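Local coordinates for protein Non-sulfated chondroitin lyase E66 (Autographa californica nucleopolyhedrovirus, PDB 3VSN) that cleaves non-sulfated chondroitin as a polysaccharide lyase of the occlusion-derived virus envelope and is essential for oral infection of the insect host, at residues Glu284-Val294 and Val327-Ser338; Asp487-Ile495 and Leu524-Leu535. All coordinates share one frame; numbering follows the deposited sequence.

Contact 1 (Glu284-Val294 and Val327-Ser338); sequences ENVGSPEGVVV and VLTKLSKTYYGS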
loop_
_atom_site.group_PDB
_atom_site.type_symbol
_atom_site.label_atom_id
_atom_site.label_comp_id
_atom_site.label_asym_id
_atom_site.label_seq_id
_atom_site.Cartn_x
_atom_site.Cartn_y
_atom_site.Cartn_z
ATOM N N GLU A 284 -6.115 -0.267 -6.574
ATOM C CA GLU A 284 -5.462 -0.914 -7.720
ATOM C C GLU A 284 -4.019 -0.442 -7.868
ATOM O O GLU A 284 -3.125 -1.230 -8.186
ATOM C CB GLU A 284 -6.212 -0.619 -9.019
ATOM C CG GLU A 284 -7.575 -1.276 -9.125
ATOM C CD GLU A 284 -8.288 -0.957 -10.426
ATOM O OE1 GLU A 284 -7.831 -0.064 -11.176
ATOM O OE2 GLU A 284 -9.314 -1.613 -10.697
ATOM N N ASN A 285 -3.803 0.849 -7.625
ATOM C CA ASN A 285 -2.489 1.463 -7.811
ATOM C C ASN A 285 -1.385 0.947 -6.884
ATOM O O ASN A 285 -0.205 1.120 -7.190
ATOM C CB ASN A 285 -2.581 2.992 -7.724
ATOM C CG ASN A 285 -3.059 3.625 -9.017
ATOM O OD1 ASN A 285 -3.130 2.966 -10.055
ATOM N ND2 ASN A 285 -3.392 4.914 -8.963
ATOM N N VAL A 286 -1.755 0.320 -5.764
ATOM C CA VAL A 286 -0.746 -0.127 -4.783
ATOM C C VAL A 286 -0.908 -1.561 -4.258
ATOM O O VAL A 286 0.063 -2.165 -3.805
ATOM C CB VAL A 286 -0.616 0.844 -3.573
ATOM C CG1 VAL A 286 -0.321 2.270 -4.029
ATOM C CG2 VAL A 286 -1.857 0.800 -2.682
ATOM N N GLY A 287 -2.122 -2.104 -4.320
ATOM C CA GLY A 287 -2.410 -3.384 -3.675
ATOM C C GLY A 287 -2.308 -4.607 -4.566
ATOM O O GLY A 287 -1.959 -4.506 -5.742
ATOM N N SER A 288 -2.617 -5.765 -3.986
ATOM C CA SER A 288 -2.664 -7.037 -4.707
ATOM C C SER A 288 -3.589 -7.990 -3.953
ATOM O O SER A 288 -3.787 -7.825 -2.749
ATOM C CB SER A 288 -1.264 -7.647 -4.840
ATOM O OG SER A 288 -0.747 -8.033 -3.580
ATOM N N PRO A 289 -4.163 -8.989 -4.654
ATOM C CA PRO A 289 -5.089 -9.915 -3.997
ATOM C C PRO A 289 -4.480 -10.628 -2.786
ATOM O O PRO A 289 -5.189 -10.901 -1.817
ATOM C CB PRO A 289 -5.420 -10.920 -5.104
ATOM C CG PRO A 289 -5.250 -10.143 -6.366
ATOM C CD PRO A 289 -4.066 -9.256 -6.102
ATOM N N GLU A 290 -3.179 -10.906 -2.837
ATOM C CA GLU A 290 -2.490 -11.597 -1.740
ATOM C C GLU A 290 -2.218 -10.697 -0.531
ATOM O O GLU A 290 -1.809 -11.181 0.527
ATOM C CB GLU A 290 -1.185 -12.243 -2.235
ATOM C CG GLU A 290 -1.375 -13.402 -3.213
ATOM C CD GLU A 290 -1.852 -12.957 -4.589
ATOM O OE1 GLU A 290 -1.440 -11.870 -5.050
ATOM O OE2 GLU A 290 -2.647 -13.687 -5.216
ATOM N N GLY A 291 -2.434 -9.393 -0.684
ATOM C CA GLY A 291 -2.205 -8.444 0.408
ATOM C C GLY A 291 -0.825 -7.802 0.397
ATOM O O GLY A 291 -0.493 -7.010 1.285
ATOM N N VAL A 292 -0.019 -8.147 -0.604
ATOM C CA VAL A 292 1.300 -7.541 -0.788
ATOM C C VAL A 292 1.155 -6.114 -1.327
ATOM O O VAL A 292 0.401 -5.868 -2.278
ATOM C CB VAL A 292 2.212 -8.405 -1.696
ATOM C CG1 VAL A 292 3.612 -7.812 -1.794
ATOM C CG2 VAL A 292 2.298 -9.829 -1.153
ATOM N N VAL A 293 1.862 -5.184 -0.683
ATOM C CA VAL A 293 1.807 -3.763 -1.014
ATOM C C VAL A 293 3.212 -3.175 -0.917
ATOM O O VAL A 293 3.938 -3.442 0.044
ATOM C CB VAL A 293 0.888 -2.971 -0.049
ATOM C CG1 VAL A 293 0.714 -1.536 -0.525
ATOM C CG2 VAL A 293 -0.475 -3.632 0.093
ATOM N N VAL A 294 3.586 -2.372 -1.910
ATOM C CA VAL A 294 4.889 -1.696 -1.923
ATOM C C VAL A 294 5.104 -0.925 -0.610
ATOM O O VAL A 294 4.222 -0.180 -0.178
ATOM C CB VAL A 294 5.057 -0.795 -3.182
ATOM C CG1 VAL A 294 4.178 0.449 -3.120
ATOM C CG2 VAL A 294 6.522 -0.421 -3.399
ATOM N N VAL A 327 4.032 6.531 -8.740
ATOM C CA VAL A 327 3.954 5.106 -8.420
ATOM C C VAL A 327 3.701 4.337 -9.714
ATOM O O VAL A 327 2.821 4.700 -10.495
ATOM C CB VAL A 327 2.844 4.790 -7.378
ATOM C CG1 VAL A 327 2.788 3.297 -7.078
ATOM C CG2 VAL A 327 3.066 5.565 -6.085
ATOM N N LEU A 328 4.505 3.303 -9.947
ATOM C CA LEU A 328 4.278 2.357 -11.033
ATOM C C LEU A 328 4.072 0.977 -10.428
ATOM O O LEU A 328 4.902 0.508 -9.650
ATOM C CB LEU A 328 5.469 2.336 -12.001
ATOM C CG LEU A 328 5.498 1.239 -13.078
ATOM C CD1 LEU A 328 4.386 1.433 -14.105
ATOM C CD2 LEU A 328 6.854 1.196 -13.773
ATOM N N THR A 329 2.974 0.325 -10.796
ATOM C CA THR A 329 2.604 -0.949 -10.197
ATOM C C THR A 329 2.119 -1.920 -11.264
ATOM O O THR A 329 1.339 -1.553 -12.140
ATOM C CB THR A 329 1.522 -0.741 -9.118
ATOM O OG1 THR A 329 2.064 0.059 -8.059
ATOM C CG2 THR A 329 1.043 -2.075 -8.538
ATOM N N LYS A 330 2.594 -3.157 -11.190
ATOM C CA LYS A 330 2.158 -4.185 -12.118
ATOM C C LYS A 330 1.675 -5.401 -11.356
ATOM O O LYS A 330 2.354 -5.891 -10.449
ATOM C CB LYS A 330 3.288 -4.573 -13.079
ATOM C CG LYS A 330 2.943 -5.722 -14.018
ATOM C CD LYS A 330 4.075 -5.978 -14.998
ATOM C CE LYS A 330 3.947 -7.335 -15.672
ATOM N NZ LYS A 330 2.840 -7.412 -16.668
ATOM N N LEU A 331 0.488 -5.872 -11.724
ATOM C CA LEU A 331 -0.016 -7.140 -11.236
ATOM C C LEU A 331 -0.225 -8.048 -12.437
ATOM O O LEU A 331 -1.034 -7.749 -13.315
ATOM C CB LEU A 331 -1.326 -6.961 -10.455
ATOM C CG LEU A 331 -1.869 -8.247 -9.816
ATOM C CD1 LEU A 331 -1.045 -8.644 -8.596
ATOM C CD2 LEU A 331 -3.342 -8.102 -9.455
ATOM N N SER A 332 0.527 -9.143 -12.479
ATOM C CA SER A 332 0.382 -10.123 -13.538
ATOM C C SER A 332 -0.144 -11.433 -12.956
ATOM O O SER A 332 -0.453 -11.515 -11.761
ATOM C CB SER A 332 1.719 -10.340 -14.258
ATOM O OG SER A 332 2.591 -11.155 -13.492
ATOM N N LYS A 333 -0.247 -12.451 -13.805
ATOM C CA LYS A 333 -0.634 -13.787 -13.356
ATOM C C LYS A 333 0.415 -14.396 -12.416
ATOM O O LYS A 333 0.097 -15.273 -11.618
ATOM C CB LYS A 333 -0.876 -14.709 -14.557
ATOM C CG LYS A 333 -2.073 -14.310 -15.415
ATOM C CD LYS A 333 -2.242 -15.220 -16.623
ATOM C CE LYS A 333 -3.354 -14.701 -17.527
ATOM N NZ LYS A 333 -3.467 -15.480 -18.791
ATOM N N THR A 334 1.656 -13.915 -12.504
ATOM C CA THR A 334 2.770 -14.525 -11.771
ATOM C C THR A 334 3.401 -13.659 -10.681
ATOM O O THR A 334 3.982 -14.193 -9.730
ATOM C CB THR A 334 3.886 -15.011 -12.725
ATOM O OG1 THR A 334 4.361 -13.913 -13.517
ATOM C CG2 THR A 334 3.378 -16.133 -13.634
ATOM N N TYR A 335 3.305 -12.336 -10.806
ATOM C CA TYR A 335 3.937 -11.460 -9.814
ATOM C C TYR A 335 3.232 -10.137 -9.530
ATOM O O TYR A 335 2.376 -9.687 -10.292
ATOM C CB TYR A 335 5.427 -11.232 -10.136
ATOM C CG TYR A 335 5.760 -10.222 -11.227
ATOM C CD1 TYR A 335 6.008 -10.635 -12.539
ATOM C CD2 TYR A 335 5.878 -8.860 -10.935
ATOM C CE1 TYR A 335 6.344 -9.721 -13.531
ATOM C CE2 TYR A 335 6.207 -7.938 -11.921
ATOM C CZ TYR A 335 6.442 -8.372 -13.215
ATOM O OH TYR A 335 6.781 -7.456 -14.189
ATOM N N TYR A 336 3.592 -9.552 -8.391
ATOM C CA TYR A 336 3.269 -8.173 -8.061
ATOM C C TYR A 336 4.594 -7.429 -8.007
ATOM O O TYR A 336 5.528 -7.870 -7.338
ATOM C CB TYR A 336 2.553 -8.089 -6.703
ATOM C CG TYR A 336 2.497 -6.688 -6.118
ATOM C CD1 TYR A 336 1.460 -5.816 -6.441
ATOM C CD2 TYR A 336 3.489 -6.234 -5.246
ATOM C CE1 TYR A 336 1.410 -4.532 -5.911
ATOM C CE2 TYR A 336 3.453 -4.953 -4.718
ATOM C CZ TYR A 336 2.410 -4.106 -5.050
ATOM O OH TYR A 336 2.372 -2.831 -4.526
ATOM N N GLY A 337 4.686 -6.318 -8.728
ATOM C CA GLY A 337 5.873 -5.466 -8.678
ATOM C C GLY A 337 5.460 -4.014 -8.569
ATOM O O GLY A 337 4.434 -3.621 -9.122
ATOM N N SER A 338 6.250 -3.211 -7.862
ATOM C CA SER A 338 5.942 -1.785 -7.730
ATOM C C SER A 338 7.176 -0.954 -7.420
ATOM O O SER A 338 8.087 -1.416 -6.730
ATOM C CB SER A 338 4.883 -1.569 -6.643
ATOM O OG SER A 338 4.416 -0.228 -6.638
#
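The phenol oxygen of Y336 is gripped by two backbone groups of the loop 284-294. OH donates to V286 O at 2.5 Å, a short bond tilted well out of the carbonyl plane. It accepts from V294 N at 2.9 Å, the amide coming in at the edge of the ring. Donor and acceptor roles are thus both filled, and the hydroxyl bridges two points of the loop eight residues apart. CG of Y336 is anti to the backbone N (chi1 165°), which lifts the ring off the strand into the loop. There V292 O sits 3.8 Å above the ring plane, over its centre, and the same carbonyl takes the S288 hydroxyl in its own plane, on a lone pair, OG to O 2.8 Å. V292 comes in at a slant and sets its CG1 against CD2 of the Y336 ring, while CB of S288 lies 3.7 Å from CD1 of Y336. On the neighbouring strand T329 makes the other polar link: its OG1 donates to N285 O at 2.7 Å, while the N285 side chain turns to S241. P289 and L331 make an apolar contact tip to tip, CD to CD2 3.6 Å, and V294 packs its CB and both methyls around CB and OG of S338. The type I turn S288-G291 contains P289 and brings the chain back toward V292 and V294. Strands 327-331 and 335-338 form a beta hairpin within a four-stranded antiparallel sheet; the loop covers one face, and L328, K330 and Y335 on the other lie against F448 of strand 440-449. Here the loop after helix 276-284 meets the beta part of this alpha/alpha-toroid and beta-sandwich lyase.

Contact 2 (Asp487-Ile495 and Leu524-Leu535); sequences DLSFEAQRI and LTVRSPNSSVEL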
loop_
_atom_site.group_PDB
_atom_site.type_symbol
_atom_site.label_atom_id
_atom_site.label_comp_id
_atom_site.label_asym_id
_atom_site.label_seq_id
_atom_site.Cartn_x
_atom_site.Cartn_y
_atom_site.Cartn_z
ATOM N N ASP A 487 15.257 -23.507 -1.076
ATOM C CA ASP A 487 16.419 -22.846 -1.683
ATOM C C ASP A 487 17.654 -23.088 -0.811
ATOM O O ASP A 487 17.587 -22.915 0.406
ATOM C CB ASP A 487 16.193 -21.321 -1.780
ATOM C CG ASP A 487 14.848 -20.940 -2.405
ATOM O OD1 ASP A 487 14.602 -21.324 -3.569
ATOM O OD2 ASP A 487 14.045 -20.230 -1.741
ATOM N N LEU A 488 18.776 -23.478 -1.415
ATOM C CA LEU A 488 20.048 -23.534 -0.679
ATOM C C LEU A 488 20.528 -22.111 -0.397
ATOM O O LEU A 488 20.003 -21.152 -0.976
ATOM C CB LEU A 488 21.117 -24.309 -1.457
ATOM C CG LEU A 488 20.889 -25.793 -1.779
ATOM C CD1 LEU A 488 22.082 -26.343 -2.548
ATOM C CD2 LEU A 488 20.642 -26.624 -0.529
ATOM N N SER A 489 21.514 -21.963 0.488
ATOM C CA SER A 489 22.066 -20.639 0.772
ATOM C C SER A 489 22.605 -20.028 -0.522
ATOM O O SER A 489 22.914 -20.752 -1.477
ATOM C CB SER A 489 23.172 -20.704 1.825
ATOM O OG SER A 489 24.374 -21.210 1.271
ATOM N N PHE A 490 22.708 -18.704 -0.556
ATOM C CA PHE A 490 23.231 -18.025 -1.738
ATOM C C PHE A 490 24.655 -18.486 -2.058
ATOM O O PHE A 490 24.997 -18.680 -3.223
ATOM C CB PHE A 490 23.172 -16.500 -1.585
ATOM C CG PHE A 490 21.772 -15.938 -1.499
ATOM C CD1 PHE A 490 20.668 -16.665 -1.946
ATOM C CD2 PHE A 490 21.566 -14.657 -0.997
ATOM C CE1 PHE A 490 19.388 -16.133 -1.871
ATOM C CE2 PHE A 490 20.296 -14.117 -0.923
ATOM C CZ PHE A 490 19.203 -14.854 -1.363
ATOM N N GLU A 491 25.475 -18.690 -1.027
ATOM C CA GLU A 491 26.842 -19.152 -1.250
ATOM C C GLU A 491 26.886 -20.575 -1.812
ATOM O O GLU A 491 27.657 -20.849 -2.733
ATOM C CB GLU A 491 27.698 -19.019 0.012
ATOM C CG GLU A 491 29.193 -19.053 -0.276
ATOM C CD GLU A 491 30.015 -18.256 0.727
ATOM O OE1 GLU A 491 29.952 -18.574 1.932
ATOM O OE2 GLU A 491 30.739 -17.322 0.308
ATOM N N ALA A 492 26.052 -21.465 -1.279
ATOM C CA ALA A 492 25.965 -22.837 -1.786
ATOM C C ALA A 492 25.475 -22.875 -3.236
ATOM O O ALA A 492 25.997 -23.640 -4.047
ATOM C CB ALA A 492 25.073 -23.691 -0.891
ATOM N N GLN A 493 24.483 -22.044 -3.556
ATOM C CA GLN A 493 23.992 -21.919 -4.932
ATOM C C GLN A 493 25.102 -21.449 -5.869
ATOM O O GLN A 493 25.268 -21.992 -6.959
ATOM C CB GLN A 493 22.806 -20.951 -5.014
ATOM C CG GLN A 493 21.500 -21.492 -4.449
ATOM C CD GLN A 493 20.323 -20.586 -4.760
ATOM O OE1 GLN A 493 20.079 -20.245 -5.918
ATOM N NE2 GLN A 493 19.591 -20.183 -3.725
ATOM N N ARG A 494 25.861 -20.444 -5.433
ATOM C CA ARG A 494 26.997 -19.934 -6.201
ATOM C C ARG A 494 28.009 -21.042 -6.513
ATOM O O ARG A 494 28.356 -21.257 -7.680
ATOM C CB ARG A 494 27.679 -18.777 -5.456
ATOM C CG ARG A 494 28.860 -18.156 -6.195
ATOM C CD ARG A 494 29.665 -17.252 -5.270
ATOM N NE ARG A 494 30.737 -16.534 -5.966
ATOM C CZ ARG A 494 30.572 -15.392 -6.631
ATOM N NH1 ARG A 494 29.372 -14.825 -6.708
ATOM N NH2 ARG A 494 31.609 -14.813 -7.225
ATOM N N ILE A 495 28.463 -21.746 -5.475
ATOM C CA ILE A 495 29.470 -22.806 -5.633
ATOM C C ILE A 495 28.962 -23.940 -6.534
ATOM O O ILE A 495 29.714 -24.455 -7.370
ATOM C CB ILE A 495 29.965 -23.355 -4.273
ATOM C CG1 ILE A 495 30.551 -22.232 -3.397
ATOM C CG2 ILE A 495 30.978 -24.480 -4.465
ATOM C CD1 ILE A 495 31.686 -21.451 -4.019
ATOM N N LEU A 524 28.111 -10.232 -9.531
ATOM C CA LEU A 524 27.317 -10.586 -8.361
ATOM C C LEU A 524 28.192 -11.293 -7.339
ATOM O O LEU A 524 28.913 -12.235 -7.676
ATOM C CB LEU A 524 26.151 -11.495 -8.758
ATOM C CG LEU A 524 25.182 -11.018 -9.845
ATOM C CD1 LEU A 524 24.178 -12.116 -10.171
ATOM C CD2 LEU A 524 24.468 -9.740 -9.427
ATOM N N THR A 525 28.130 -10.826 -6.095
ATOM C CA THR A 525 28.872 -11.437 -4.996
ATOM C C THR A 525 27.953 -11.629 -3.794
ATOM O O THR A 525 26.920 -10.962 -3.680
ATOM C CB THR A 525 30.111 -10.606 -4.597
ATOM O OG1 THR A 525 29.731 -9.241 -4.394
ATOM C CG2 THR A 525 31.189 -10.683 -5.680
ATOM N N VAL A 526 28.336 -12.552 -2.915
ATOM C CA VAL A 526 27.516 -12.948 -1.769
ATOM C C VAL A 526 28.127 -12.447 -0.461
ATOM O O VAL A 526 29.334 -12.566 -0.252
ATOM C CB VAL A 526 27.356 -14.486 -1.713
ATOM C CG1 VAL A 526 26.590 -14.917 -0.466
ATOM C CG2 VAL A 526 26.660 -14.996 -2.968
ATOM N N ARG A 527 27.287 -11.899 0.417
ATOM C CA ARG A 527 27.734 -11.390 1.713
ATOM C C ARG A 527 26.593 -11.400 2.727
ATOM O O ARG A 527 25.434 -11.208 2.355
ATOM C CB ARG A 527 28.277 -9.966 1.553
ATOM C CG ARG A 527 28.897 -9.364 2.806
ATOM C CD ARG A 527 29.418 -7.961 2.531
ATOM N NE ARG A 527 28.337 -7.052 2.156
ATOM C CZ ARG A 527 27.612 -6.340 3.016
ATOM N NH1 ARG A 527 27.844 -6.413 4.323
ATOM N NH2 ARG A 527 26.645 -5.555 2.566
ATOM N N SER A 528 26.934 -11.630 3.997
ATOM C CA SER A 528 25.983 -11.514 5.110
ATOM C C SER A 528 26.254 -10.248 5.933
ATOM O O SER A 528 27.283 -10.161 6.609
ATOM C CB SER A 528 26.050 -12.750 6.013
ATOM O OG SER A 528 25.659 -13.915 5.309
ATOM N N PRO A 529 25.335 -9.262 5.881
ATOM C CA PRO A 529 25.526 -7.996 6.606
ATOM C C PRO A 529 25.296 -8.103 8.117
ATOM O O PRO A 529 25.796 -7.270 8.874
ATOM C CB PRO A 529 24.475 -7.076 5.983
ATOM C CG PRO A 529 23.399 -8.004 5.523
ATOM C CD PRO A 529 24.097 -9.254 5.075
ATOM N N ASN A 530 24.517 -9.099 8.529
ATOM C CA ASN A 530 24.286 -9.414 9.937
ATOM C C ASN A 530 23.852 -10.876 10.042
ATOM O O ASN A 530 23.800 -11.584 9.030
ATOM C CB ASN A 530 23.262 -8.452 10.578
ATOM C CG ASN A 530 21.894 -8.497 9.907
ATOM O OD1 ASN A 530 21.394 -9.563 9.549
ATOM N ND2 ASN A 530 21.274 -7.331 9.755
ATOM N N SER A 531 23.529 -11.326 11.252
ATOM C CA SER A 531 23.204 -12.733 11.479
ATOM C C SER A 531 21.809 -13.146 10.982
ATOM O O SER A 531 21.455 -14.323 11.046
ATOM C CB SER A 531 23.360 -13.077 12.963
ATOM O OG SER A 531 22.480 -12.290 13.746
ATOM N N SER A 532 21.032 -12.187 10.480
ATOM C CA SER A 532 19.654 -12.445 10.051
ATOM C C SER A 532 19.466 -12.384 8.534
ATOM O O SER A 532 18.389 -12.713 8.028
ATOM C CB SER A 532 18.701 -11.433 10.704
ATOM O OG SER A 532 18.782 -11.472 12.117
ATOM N N VAL A 533 20.504 -11.957 7.815
ATOM C CA VAL A 533 20.378 -11.623 6.394
ATOM C C VAL A 533 21.532 -12.174 5.547
ATOM O O VAL A 533 22.689 -12.154 5.974
ATOM C CB VAL A 533 20.282 -10.089 6.205
ATOM C CG1 VAL A 533 20.228 -9.710 4.729
ATOM C CG2 VAL A 533 19.063 -9.530 6.927
ATOM N N GLU A 534 21.201 -12.672 4.353
ATOM C CA GLU A 534 22.194 -12.979 3.319
ATOM C C GLU A 534 21.848 -12.199 2.043
ATOM O O GLU A 534 20.667 -12.042 1.702
ATOM C CB GLU A 534 22.260 -14.487 3.034
ATOM C CG GLU A 534 23.495 -14.926 2.252
ATOM C CD GLU A 534 23.467 -16.392 1.831
ATOM O OE1 GLU A 534 22.367 -16.996 1.771
ATOM O OE2 GLU A 534 24.557 -16.945 1.537
ATOM N N LEU A 535 22.875 -11.713 1.349
ATOM C CA LEU A 535 22.686 -10.882 0.159
ATOM C C LEU A 535 23.436 -11.392 -1.058
ATOM O O LEU A 535 24.506 -11.991 -0.938
ATOM C CB LEU A 535 23.170 -9.449 0.418
ATOM C CG LEU A 535 22.679 -8.638 1.617
ATOM C CD1 LEU A 535 23.512 -7.368 1.740
ATOM C CD2 LEU A 535 21.198 -8.299 1.489
HETATM O O HOH W 1 30.822 -14.598 1.030
HETATM O O HOH W 2 31.496 -12.777 -9.104
#
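The carboxylate of E534 receives two successive amides at the start of helix 490-496. F490 N donates to OE1 at 2.9 Å from above the carboxylate plane, nearly straight at 165°, and E491 N reaches OE2 at 3.2 Å, more bent, on its syn side though well out of the carboxylate plane. The negative group thus sits at the helix N terminus, where the helix dipole would probably favour it, and OE1 is also salt-bridged to R479. S489 is the N-cap, its OG accepting from A492 N. One turn further on, R494 stretches its chain, extended from CG to NE, to L524 O; NH1 donates at 2.8 Å with the carbonyl oxygen at the edge of the guanidinium. One water links R494 NH2 to that same carbonyl, and another joins E491 OE2 to V526 O. N499 and S501 hold NE and NH1 of R494 as well. Packing fills the space between these polar ends. The F490 and E534 side chains run alongside each other in opposite directions, ring and carboxylate planes only 14° apart, bringing CB of F490 to 3.4 Å from CD of E534, and CE2 of the ring approaches E534 O. V526 points both methyls at the first turn of the helix, CG1 lying 3.9 Å from F490 CB. Helix segment 490-495 runs nearly antiparallel to strand 525-528, at 158°, their axes 8.8 Å apart. It lies along the edge strand 525-530 and over its neighbour 533-540, with F490 also touching V536, R479 of strand 472-480 and T504 of strand 504-506.

How the contacts relate
Along the chain the two contacts follow in series, neither nested nor crossed. Contact 1 closes first, bringing the loop after helix 276-284 back onto the hairpin 327-338 across 32 intervening residues that include strand 318-322; it joins the end of the helical region to the first antiparallel sheet that follows. Contact 2 closes a comparable loop of 28 residues, from helix 490-496 through strands 504-506 and 509-513 to the pair 525-530 and 533-540, near the periphery of the beta-rich part. Their centres are 27 Å apart, with nearest atoms about 14 Å apart, so they do not touch. Contact 1 is buried, contact 2 partly so.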